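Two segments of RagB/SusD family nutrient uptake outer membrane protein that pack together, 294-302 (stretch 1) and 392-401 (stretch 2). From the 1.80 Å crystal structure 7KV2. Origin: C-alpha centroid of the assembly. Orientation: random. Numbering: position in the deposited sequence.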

# COMPACT_ATOMS: atom_id res chain seq x y z
N ALA A 294 6.10 -4.01 17.24
CA ALA A 294 6.98 -4.08 16.05
C ALA A 294 7.44 -5.54 15.89
O ALA A 294 8.43 -5.97 16.54
CB ALA A 294 8.12 -3.11 16.18
N GLY A 295 6.67 -6.30 15.09
CA GLY A 295 6.90 -7.72 14.80
C GLY A 295 6.74 -7.95 13.31
O GLY A 295 7.21 -7.05 12.52
N GLY A 296 6.10 -9.07 12.95
CA GLY A 296 5.79 -9.41 11.56
C GLY A 296 4.44 -8.90 11.09
O GLY A 296 3.79 -8.12 11.79
N THR A 297 4.08 -9.29 9.87
CA THR A 297 2.82 -8.92 9.21
C THR A 297 1.92 -10.14 9.16
O THR A 297 2.41 -11.26 9.03
CB THR A 297 3.05 -8.32 7.82
OG1 THR A 297 1.80 -8.09 7.21
CG2 THR A 297 3.85 -9.18 6.88
N ALA A 298 0.63 -9.92 9.19
CA ALA A 298 -0.39 -10.96 8.99
C ALA A 298 -0.62 -11.19 7.50
O ALA A 298 -1.32 -12.16 7.18
CB ALA A 298 -1.68 -10.50 9.64
N LEU A 299 -0.14 -10.30 6.62
CA LEU A 299 -0.63 -10.28 5.20
C LEU A 299 -0.49 -11.66 4.56
O LEU A 299 -1.46 -12.15 3.97
CB LEU A 299 0.03 -9.15 4.40
CG LEU A 299 -0.28 -9.12 2.91
CD1 LEU A 299 -1.76 -8.93 2.65
CD2 LEU A 299 0.50 -8.06 2.16
N PRO A 300 0.68 -12.34 4.62
CA PRO A 300 0.83 -13.65 3.97
C PRO A 300 -0.16 -14.69 4.51
O PRO A 300 -0.61 -15.49 3.74
CB PRO A 300 2.30 -14.01 4.21
CG PRO A 300 2.97 -12.67 4.37
CD PRO A 300 1.96 -11.87 5.16
N THR A 301 -0.49 -14.66 5.79
CA THR A 301 -1.49 -15.60 6.36
C THR A 301 -2.83 -15.32 5.67
O THR A 301 -3.55 -16.28 5.30
CB THR A 301 -1.59 -15.50 7.88
OG1 THR A 301 -0.34 -15.93 8.47
CG2 THR A 301 -2.72 -16.36 8.40
N LEU A 302 -3.20 -14.06 5.50
CA LEU A 302 -4.53 -13.69 4.94
C LEU A 302 -4.72 -14.27 3.54
O LEU A 302 -5.80 -14.87 3.31
CB LEU A 302 -4.67 -12.17 4.89
CG LEU A 302 -4.81 -11.52 6.26
CD1 LEU A 302 -4.69 -10.01 6.20
CD2 LEU A 302 -6.12 -11.91 6.91
N SER A 392 2.93 -17.74 14.74
CA SER A 392 3.53 -17.91 13.39
C SER A 392 2.68 -17.14 12.36
O SER A 392 3.28 -16.56 11.40
CB SER A 392 3.70 -19.37 13.02
OG SER A 392 2.44 -19.98 12.71
N GLU A 393 1.37 -17.05 12.61
CA GLU A 393 0.39 -16.50 11.64
C GLU A 393 0.56 -14.98 11.52
O GLU A 393 0.19 -14.43 10.48
CB GLU A 393 -1.04 -16.84 12.08
CG GLU A 393 -1.30 -18.34 12.22
CD GLU A 393 -2.76 -18.75 12.22
OE1 GLU A 393 -3.61 -17.95 12.74
OE2 GLU A 393 -3.07 -19.85 11.70
N LEU A 394 1.05 -14.30 12.56
CA LEU A 394 1.10 -12.83 12.57
C LEU A 394 2.54 -12.33 12.41
O LEU A 394 2.74 -11.09 12.50
CB LEU A 394 0.51 -12.33 13.91
CG LEU A 394 -0.95 -12.72 14.16
CD1 LEU A 394 -1.43 -12.29 15.54
CD2 LEU A 394 -1.89 -12.16 13.10
N ASN A 395 3.51 -13.22 12.20
CA ASN A 395 4.92 -12.76 12.27
C ASN A 395 5.69 -13.07 10.99
O ASN A 395 6.84 -13.50 11.12
CB ASN A 395 5.67 -13.29 13.49
CG ASN A 395 5.24 -12.51 14.71
OD1 ASN A 395 5.47 -11.29 14.79
ND2 ASN A 395 4.52 -13.20 15.60
N TRP A 396 5.10 -12.82 9.82
CA TRP A 396 5.86 -12.93 8.55
C TRP A 396 6.81 -11.72 8.43
O TRP A 396 6.46 -10.65 8.87
CB TRP A 396 4.89 -13.00 7.38
CG TRP A 396 4.08 -14.24 7.42
CD1 TRP A 396 2.80 -14.37 7.89
CD2 TRP A 396 4.52 -15.54 7.03
NE1 TRP A 396 2.42 -15.67 7.78
CE2 TRP A 396 3.46 -16.42 7.29
CE3 TRP A 396 5.70 -16.05 6.45
CZ2 TRP A 396 3.55 -17.78 7.02
CZ3 TRP A 396 5.77 -17.40 6.17
CH2 TRP A 396 4.72 -18.25 6.46
N ASN A 397 7.98 -11.92 7.82
CA ASN A 397 9.04 -10.90 7.69
C ASN A 397 8.81 -10.03 6.43
O ASN A 397 9.56 -9.06 6.27
CB ASN A 397 10.43 -11.57 7.66
CG ASN A 397 10.71 -12.40 6.43
OD1 ASN A 397 10.04 -12.27 5.40
ND2 ASN A 397 11.70 -13.30 6.51
N ASN A 398 7.78 -10.26 5.62
CA ASN A 398 7.62 -9.51 4.34
C ASN A 398 7.38 -8.02 4.59
O ASN A 398 6.25 -7.61 5.00
CB ASN A 398 6.46 -10.04 3.49
CG ASN A 398 6.54 -11.51 3.23
OD1 ASN A 398 6.46 -12.32 4.17
ND2 ASN A 398 6.71 -11.86 1.95
N ASN A 399 8.34 -7.16 4.28
CA ASN A 399 8.04 -5.71 4.28
C ASN A 399 6.92 -5.37 3.27
O ASN A 399 6.79 -6.02 2.22
CB ASN A 399 9.27 -4.89 3.92
CG ASN A 399 10.35 -4.86 4.98
OD1 ASN A 399 10.25 -5.52 6.03
ND2 ASN A 399 11.39 -4.08 4.68
N LEU A 400 6.12 -4.35 3.56
CA LEU A 400 5.09 -3.86 2.60
C LEU A 400 5.76 -2.80 1.73
O LEU A 400 6.16 -1.75 2.27
CB LEU A 400 3.84 -3.34 3.34
CG LEU A 400 2.75 -2.90 2.39
CD1 LEU A 400 2.20 -4.08 1.59
CD2 LEU A 400 1.64 -2.18 3.15
N ARG A 401 5.94 -3.09 0.43
CA ARG A 401 6.56 -2.10 -0.48
C ARG A 401 5.54 -0.97 -0.74
O ARG A 401 4.45 -1.24 -1.21
CB ARG A 401 7.00 -2.78 -1.77
CG ARG A 401 8.33 -3.53 -1.64
CD ARG A 401 8.25 -4.75 -0.73
NE ARG A 401 9.43 -5.61 -0.96
CZ ARG A 401 9.71 -6.71 -0.27
NH1 ARG A 401 8.95 -7.09 0.74
NH2 ARG A 401 10.79 -7.40 -0.58

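The apolar centre of the contact is formed by Pro-300 and Trp-396. Pro-300, in the helix, has its CA-to-CB bond pointing toward the other stretch and lies over one face of the indole. Its CB sits 3.7 Å from the centroid of the five-membered ring of Trp-396 and only 11° off the ring normal, a CH-pi contact that places CB almost directly above the five-membered ring. The pyrrolidine also reaches the base of the tryptophan side chain, with Pro-300 CG 3.6 Å from Trp-396 CB, and the same CG lies 3.5 Å from Asn-398 OD1. Trp-396 loses more area to the opposing stretch than any other residue of the contact, 79 Å² of the 535 Å² buried in total.

Smaller contacts extend this centre. The methyl group of Thr-297 packs beside the tryptophan, CG2 lying 4.0 Å from Trp-396 CB, and also touches a backbone carbonyl, Thr-297 CG2 to Asn-398 O at 3.4 Å. Ala-298 CB meets Leu-394 CD2 at 3.8 Å. A looser pair, Leu-299 CD2 and Leu-400 CD1, approaches to 4.4 Å; both side chains leave the backbone sideways, and their ends close the gap.

Backbone pairing runs alongside these side-chain contacts. Thr-297 and Trp-396 form a single antiparallel bridge, hydrogen-bonded in both directions: Thr-297 N donates to Trp-396 O at 2.9 Å, and Trp-396 N donates to Thr-297 O at 3.2 Å. Thr-297 also precedes the turn that leads into the helix. Thr-297 OG1 accepts from Leu-299 N at 3.0 Å, a capping bond that gives the Leu-299 amide a side-chain acceptor. With chi1 in the t well, one threonine thus places its hydroxyl at the cap while its methyl packs against the other stretch.

Beside the bridge, the two backbones come very close at Gly-296, whose CA is 3.5 Å from Asn-395 CA. The absence of a side chain is essential to this approach: an ideal CB on Gly-296 would lie 2.2 Å from Asn-395 C and 2.6 Å from Trp-396 N. Gly-295 is similarly constrained, as its ideal CB would fall 2.8 Å from Asn-395 OD1. Asn-395 OD1 accepts a nearly linear hydrogen bond from Gly-296 N, at 3.0 Å and 166°. The CA-to-CB bond of Asn-395 points away from the first stretch, but the end of its side chain comes nearer and makes this bond possible.

At the polar edge, Thr-301 joins the indole to the backbone of the second stretch. Trp-396 NE1 donates to Thr-301 OG1 at 2.9 Å, near the plane of the ring, and Thr-301 OG1 in turn donates to Glu-393 O at 2.6 Å. The hydroxyl therefore acts as acceptor and donor at once, and it meets the indole at its edge while Pro-300 covers one face.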